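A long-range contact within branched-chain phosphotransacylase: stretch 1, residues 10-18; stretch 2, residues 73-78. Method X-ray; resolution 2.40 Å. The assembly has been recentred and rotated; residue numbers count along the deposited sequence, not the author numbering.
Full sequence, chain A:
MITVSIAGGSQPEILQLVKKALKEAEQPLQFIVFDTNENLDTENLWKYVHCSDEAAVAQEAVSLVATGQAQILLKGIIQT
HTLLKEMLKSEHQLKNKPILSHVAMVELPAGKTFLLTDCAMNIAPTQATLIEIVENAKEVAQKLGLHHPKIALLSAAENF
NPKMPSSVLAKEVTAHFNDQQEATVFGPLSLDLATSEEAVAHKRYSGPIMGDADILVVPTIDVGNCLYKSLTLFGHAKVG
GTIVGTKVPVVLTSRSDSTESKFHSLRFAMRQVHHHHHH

Stretch 1 (10-18) SQPEILQLV
Stretch 2 73-78: LLKGII

The contact joins the start of a helix to the end of a strand and the loop that follows it, across at least 57 residues of sequence. No hydrogen bond crosses between the stretches; the evidence for association is side-chain packing that buries 238 Å², both sides summed. Two CA pairs set the register: Gln-11 CA lies 7.7 Å from Ile-77 CA, and Ile-14 CA lies 6.8 Å from Gly-76 CA. Farther along the helix, Leu-17 meets Leu-74, so the helix advances as the second stretch is read backward.

Ser-10 (phi/psi -80/65, chi1 t at -172°) directs its CA-to-CB bond away from stretch 2 and makes no contact with it; its OG is hydrogen-bonded elsewhere in the structure.

Gln-11, extended at -134/145, occupies the N-cap position. Its backbone O accepts from Leu-15 N at 2.7 Å, beginning the helical ladder. The side chain points toward stretch 2 with chi1 m (-46°) and chi2 m (-72°), which puts CG 3.2 Å from Ile-77 CD1. That is tight for two carbons.

Pro-12 opens the helix at -57/-25, with a C-gamma endo ring. Lacking an amide hydrogen, proline costs no hydrogen bond in a first turn, and its O receives Gln-16 N at 3.2 Å. It does not reach stretch 2.

Glu-13 (-73/-44) points toward the partner with chi1 m (-49°), chi2 p (89°) and chi3 44°. This bent chain brings OE1 to 3.1 Å from Ile-77 CD1, a close approach of oxygen to methyl without a polar partner, while OE2 is hydrogen-bonded elsewhere. Ile-77 (-96/101) extends to meet both residues with chi1 m (-64°) and chi2 t (-179°); it has 67 Å² covered, the largest share of any residue here, although it remains partly exposed.

Ile-14 (-70/-36) is buried, with chi1 m (-64°) and chi2 m (-59°). Its CD1 sits 4.0 Å from Gly-76 CA and 4.5 Å from Leu-74 CD2. Gly-76, at -78/-125, has no side chain; an ideal CB would point toward the helix and fall 3.7 Å from Ile-14 CG1, a normal packing distance, so this contact alone does not require glycine. Ile-14 O accepts from Val-18 N at 3.0 Å.

Leu-15 (-58/-41) and Gln-16 (-61/-35) have side chains out of reach. Leu-17 (-69/-50) returns to the contact, one turn after Ile-14. With chi1 t (174°) and chi2 p (58°), its CD2 packs 4.0 Å from Leu-74 CD1. Leu-74, in the strand at -135/126, uses chi1 t (-173°) and chi2 t (152°) to offer methyls to Ile-14 and Leu-17; both leucines are buried, as suits apolar side chains. Val-18 (-57/-53, chi1 t) ends the stretch without contact.

On the second stretch, Lys-75 points away, and its NZ donates to Ile-78 O at 2.9 Å, tying down the loop after the strand.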

ATOM      1  N   SER A  10      -8.140 -16.026  28.042  1.00 51.99           N
ATOM      2  CA  SER A  10      -8.516 -15.574  29.372  1.00 53.54           C
ATOM      3  C   SER A  10      -7.824 -14.250  29.683  1.00 53.48           C
ATOM      4  O   SER A  10      -6.997 -14.167  30.591  1.00 54.51           O
ATOM      5  CB  SER A  10      -8.147 -16.620  30.415  1.00 54.74           C
ATOM      6  OG  SER A  10      -8.682 -16.253  31.672  1.00 57.62           O
ATOM      7  N   GLN A  11      -8.186 -13.214  28.930  1.00 53.25           N
ATOM      8  CA  GLN A  11      -7.595 -11.891  29.087  1.00 54.16           C
ATOM      9  C   GLN A  11      -8.659 -10.794  29.090  1.00 54.46           C
ATOM     10  O   GLN A  11      -9.656 -10.886  28.372  1.00 55.28           O
ATOM     11  CB  GLN A  11      -6.616 -11.645  27.943  1.00 54.42           C
ATOM     12  CG  GLN A  11      -5.695 -12.823  27.672  1.00 53.65           C
ATOM     13  CD  GLN A  11      -4.645 -13.016  28.754  1.00 56.49           C
ATOM     14  OE1 GLN A  11      -3.851 -13.955  28.702  1.00 57.76           O
ATOM     15  NE2 GLN A  11      -4.635 -12.125  29.736  1.00 56.98           N
ATOM     16  N   PRO A  12      -8.455  -9.728  29.884  1.00 55.07           N
ATOM     17  CA  PRO A  12      -9.459  -8.657  29.917  1.00 55.40           C
ATOM     18  C   PRO A  12      -9.734  -8.067  28.532  1.00 54.77           C
ATOM     19  O   PRO A  12     -10.814  -7.525  28.277  1.00 54.61           O
ATOM     20  CB  PRO A  12      -8.859  -7.649  30.901  1.00 55.59           C
ATOM     21  CG  PRO A  12      -7.389  -7.819  30.706  1.00 54.74           C
ATOM     22  CD  PRO A  12      -7.234  -9.331  30.611  1.00 55.27           C
ATOM     23  N   GLU A  13      -8.755  -8.193  27.639  1.00 54.48           N
ATOM     24  CA  GLU A  13      -8.896  -7.701  26.270  1.00 54.31           C
ATOM     25  C   GLU A  13      -9.851  -8.638  25.511  1.00 53.18           C
ATOM     26  O   GLU A  13     -10.733  -8.183  24.777  1.00 53.39           O
ATOM     27  CB  GLU A  13      -7.540  -7.678  25.564  1.00 56.53           C
ATOM     28  CG  GLU A  13      -6.413  -7.016  26.355  1.00 59.26           C
ATOM     29  CD  GLU A  13      -5.674  -7.987  27.261  1.00 61.43           C
ATOM     30  OE1 GLU A  13      -5.368  -9.110  26.799  1.00 61.37           O
ATOM     31  OE2 GLU A  13      -5.382  -7.618  28.424  1.00 62.81           O
ATOM     32  N   ILE A  14      -9.674  -9.945  25.693  1.00 49.74           N
ATOM     33  CA  ILE A  14     -10.534 -10.915  25.038  1.00 47.84           C
ATOM     34  C   ILE A  14     -11.927 -10.847  25.663  1.00 48.35           C
ATOM     35  O   ILE A  14     -12.937 -10.977  24.971  1.00 48.41           O
ATOM     36  CB  ILE A  14      -9.958 -12.365  25.158  1.00 46.06           C
ATOM     37  CG1 ILE A  14      -8.623 -12.466  24.416  1.00 47.98           C
ATOM     38  CG2 ILE A  14     -10.942 -13.379  24.602  1.00 43.68           C
ATOM     39  CD1 ILE A  14      -8.690 -12.130  22.914  1.00 45.46           C
ATOM     40  N   LEU A  15     -11.984 -10.612  26.970  1.00 48.55           N
ATOM     41  CA  LEU A  15     -13.265 -10.523  27.673  1.00 50.25           C
ATOM     42  C   LEU A  15     -14.152  -9.429  27.078  1.00 50.89           C
ATOM     43  O   LEU A  15     -15.361  -9.610  26.921  1.00 50.89           O
ATOM     44  CB  LEU A  15     -13.030 -10.233  29.155  1.00 51.47           C
ATOM     45  CG  LEU A  15     -14.251 -10.438  30.046  1.00 53.08           C
ATOM     46  CD1 LEU A  15     -14.624 -11.912  30.083  1.00 53.81           C
ATOM     47  CD2 LEU A  15     -13.934  -9.942  31.442  1.00 55.42           C
ATOM     48  N   GLN A  16     -13.542  -8.295  26.754  1.00 51.16           N
ATOM     49  CA  GLN A  16     -14.270  -7.176  26.169  1.00 52.40           C
ATOM     50  C   GLN A  16     -14.891  -7.595  24.825  1.00 50.47           C
ATOM     51  O   GLN A  16     -15.985  -7.147  24.471  1.00 50.20           O
ATOM     52  CB  GLN A  16     -13.318  -5.990  25.971  1.00 55.16           C
ATOM     53  CG  GLN A  16     -13.912  -4.630  26.315  1.00 59.86           C
ATOM     54  CD  GLN A  16     -13.040  -3.470  25.838  1.00 62.29           C
ATOM     55  OE1 GLN A  16     -11.835  -3.435  26.104  1.00 62.22           O
ATOM     56  NE2 GLN A  16     -13.650  -2.514  25.131  1.00 61.68           N
ATOM     57  N   LEU A  17     -14.189  -8.462  24.093  1.00 49.37           N
ATOM     58  CA  LEU A  17     -14.651  -8.972  22.785  1.00 48.13           C
ATOM     59  C   LEU A  17     -15.849  -9.898  22.939  1.00 46.58           C
ATOM     60  O   LEU A  17     -16.864  -9.752  22.250  1.00 45.97           O
ATOM     61  CB  LEU A  17     -13.531  -9.753  22.080  1.00 47.05           C
ATOM     62  CG  LEU A  17     -13.899 -10.474  20.775  1.00 45.94           C
ATOM     63  CD1 LEU A  17     -14.436  -9.463  19.766  1.00 44.53           C
ATOM     64  CD2 LEU A  17     -12.671 -11.192  20.200  1.00 44.19           C
ATOM     65  N   VAL A  18     -15.704 -10.863  23.838  1.00 46.04           N
ATOM     66  CA  VAL A  18     -16.761 -11.824  24.103  1.00 46.25           C
ATOM     67  C   VAL A  18     -18.038 -11.087  24.503  1.00 45.81           C
ATOM     68  O   VAL A  18     -19.104 -11.299  23.912  1.00 43.07           O
ATOM     69  CB  VAL A  18     -16.338 -12.803  25.213  1.00 45.39           C
ATOM     70  CG1 VAL A  18     -17.477 -13.756  25.530  1.00 45.28           C
ATOM     71  CG2 VAL A  18     -15.106 -13.577  24.765  1.00 42.99           C
ATOM     72  N   LEU A  73     -11.689 -20.745  14.935  1.00 34.53           N
ATOM     73  CA  LEU A  73     -10.537 -20.722  15.813  1.00 34.94           C
ATOM     74  C   LEU A  73     -10.092 -19.265  15.942  1.00 35.65           C
ATOM     75  O   LEU A  73     -10.049 -18.535  14.950  1.00 34.11           O
ATOM     76  CB  LEU A  73      -9.407 -21.564  15.219  1.00 35.67           C
ATOM     77  CG  LEU A  73      -8.145 -21.675  16.076  1.00 35.97           C
ATOM     78  CD1 LEU A  73      -8.491 -22.363  17.394  1.00 38.68           C
ATOM     79  CD2 LEU A  73      -7.090 -22.458  15.331  1.00 37.12           C
ATOM     80  N   LEU A  74      -9.770 -18.850  17.164  1.00 33.94           N
ATOM     81  CA  LEU A  74      -9.347 -17.482  17.410  1.00 37.43           C
ATOM     82  C   LEU A  74      -8.123 -17.425  18.321  1.00 37.97           C
ATOM     83  O   LEU A  74      -8.120 -17.984  19.418  1.00 37.52           O
ATOM     84  CB  LEU A  74     -10.505 -16.690  18.023  1.00 39.72           C
ATOM     85  CG  LEU A  74     -10.345 -15.182  18.229  1.00 42.52           C
ATOM     86  CD1 LEU A  74     -11.716 -14.513  18.170  1.00 44.53           C
ATOM     87  CD2 LEU A  74      -9.667 -14.905  19.574  1.00 45.28           C
ATOM     88  N   LYS A  75      -7.086 -16.741  17.852  1.00 39.36           N
ATOM     89  CA  LYS A  75      -5.844 -16.614  18.597  1.00 42.07           C
ATOM     90  C   LYS A  75      -5.839 -15.467  19.600  1.00 43.44           C
ATOM     91  O   LYS A  75      -5.723 -14.297  19.219  1.00 44.13           O
ATOM     92  CB  LYS A  75      -4.671 -16.427  17.634  1.00 42.09           C
ATOM     93  CG  LYS A  75      -3.318 -16.394  18.326  1.00 43.17           C
ATOM     94  CD  LYS A  75      -2.209 -16.013  17.372  1.00 44.35           C
ATOM     95  CE  LYS A  75      -1.971 -14.519  17.371  1.00 47.21           C
ATOM     96  NZ  LYS A  75      -1.447 -14.041  18.684  1.00 47.47           N
ATOM     97  N   GLY A  76      -5.959 -15.809  20.881  1.00 44.61           N
ATOM     98  CA  GLY A  76      -5.933 -14.802  21.930  1.00 44.61           C
ATOM     99  C   GLY A  76      -4.486 -14.401  22.151  1.00 46.19           C
ATOM    100  O   GLY A  76      -3.803 -14.021  21.202  1.00 44.92           O
ATOM    101  N   ILE A  77      -4.007 -14.491  23.390  1.00 48.34           N
ATOM    102  CA  ILE A  77      -2.616 -14.140  23.686  1.00 49.56           C
ATOM    103  C   ILE A  77      -1.741 -15.400  23.681  1.00 49.82           C
ATOM    104  O   ILE A  77      -1.723 -16.161  24.643  1.00 49.18           O
ATOM    105  CB  ILE A  77      -2.501 -13.421  25.046  1.00 50.43           C
ATOM    106  CG1 ILE A  77      -3.256 -12.096  24.987  1.00 49.96           C
ATOM    107  CG2 ILE A  77      -1.030 -13.162  25.388  1.00 51.14           C
ATOM    108  CD1 ILE A  77      -3.193 -11.299  26.276  1.00 51.97           C
ATOM    109  N   ILE A  78      -1.026 -15.608  22.580  1.00 50.72           N
ATOM    110  CA  ILE A  78      -0.159 -16.768  22.417  1.00 52.47           C
ATOM    111  C   ILE A  78       0.656 -16.587  21.138  1.00 53.59           C
ATOM    112  O   ILE A  78       0.167 -16.005  20.171  1.00 53.70           O
ATOM    113  CB  ILE A  78      -0.994 -18.081  22.311  1.00 52.69           C
ATOM    114  CG1 ILE A  78      -0.075 -19.269  22.020  1.00 52.46           C
ATOM    115  CG2 ILE A  78      -2.040 -17.945  21.208  1.00 52.06           C
ATOM    116  CD1 ILE A  78      -0.795 -20.606  22.017  1.00 52.81           C
TER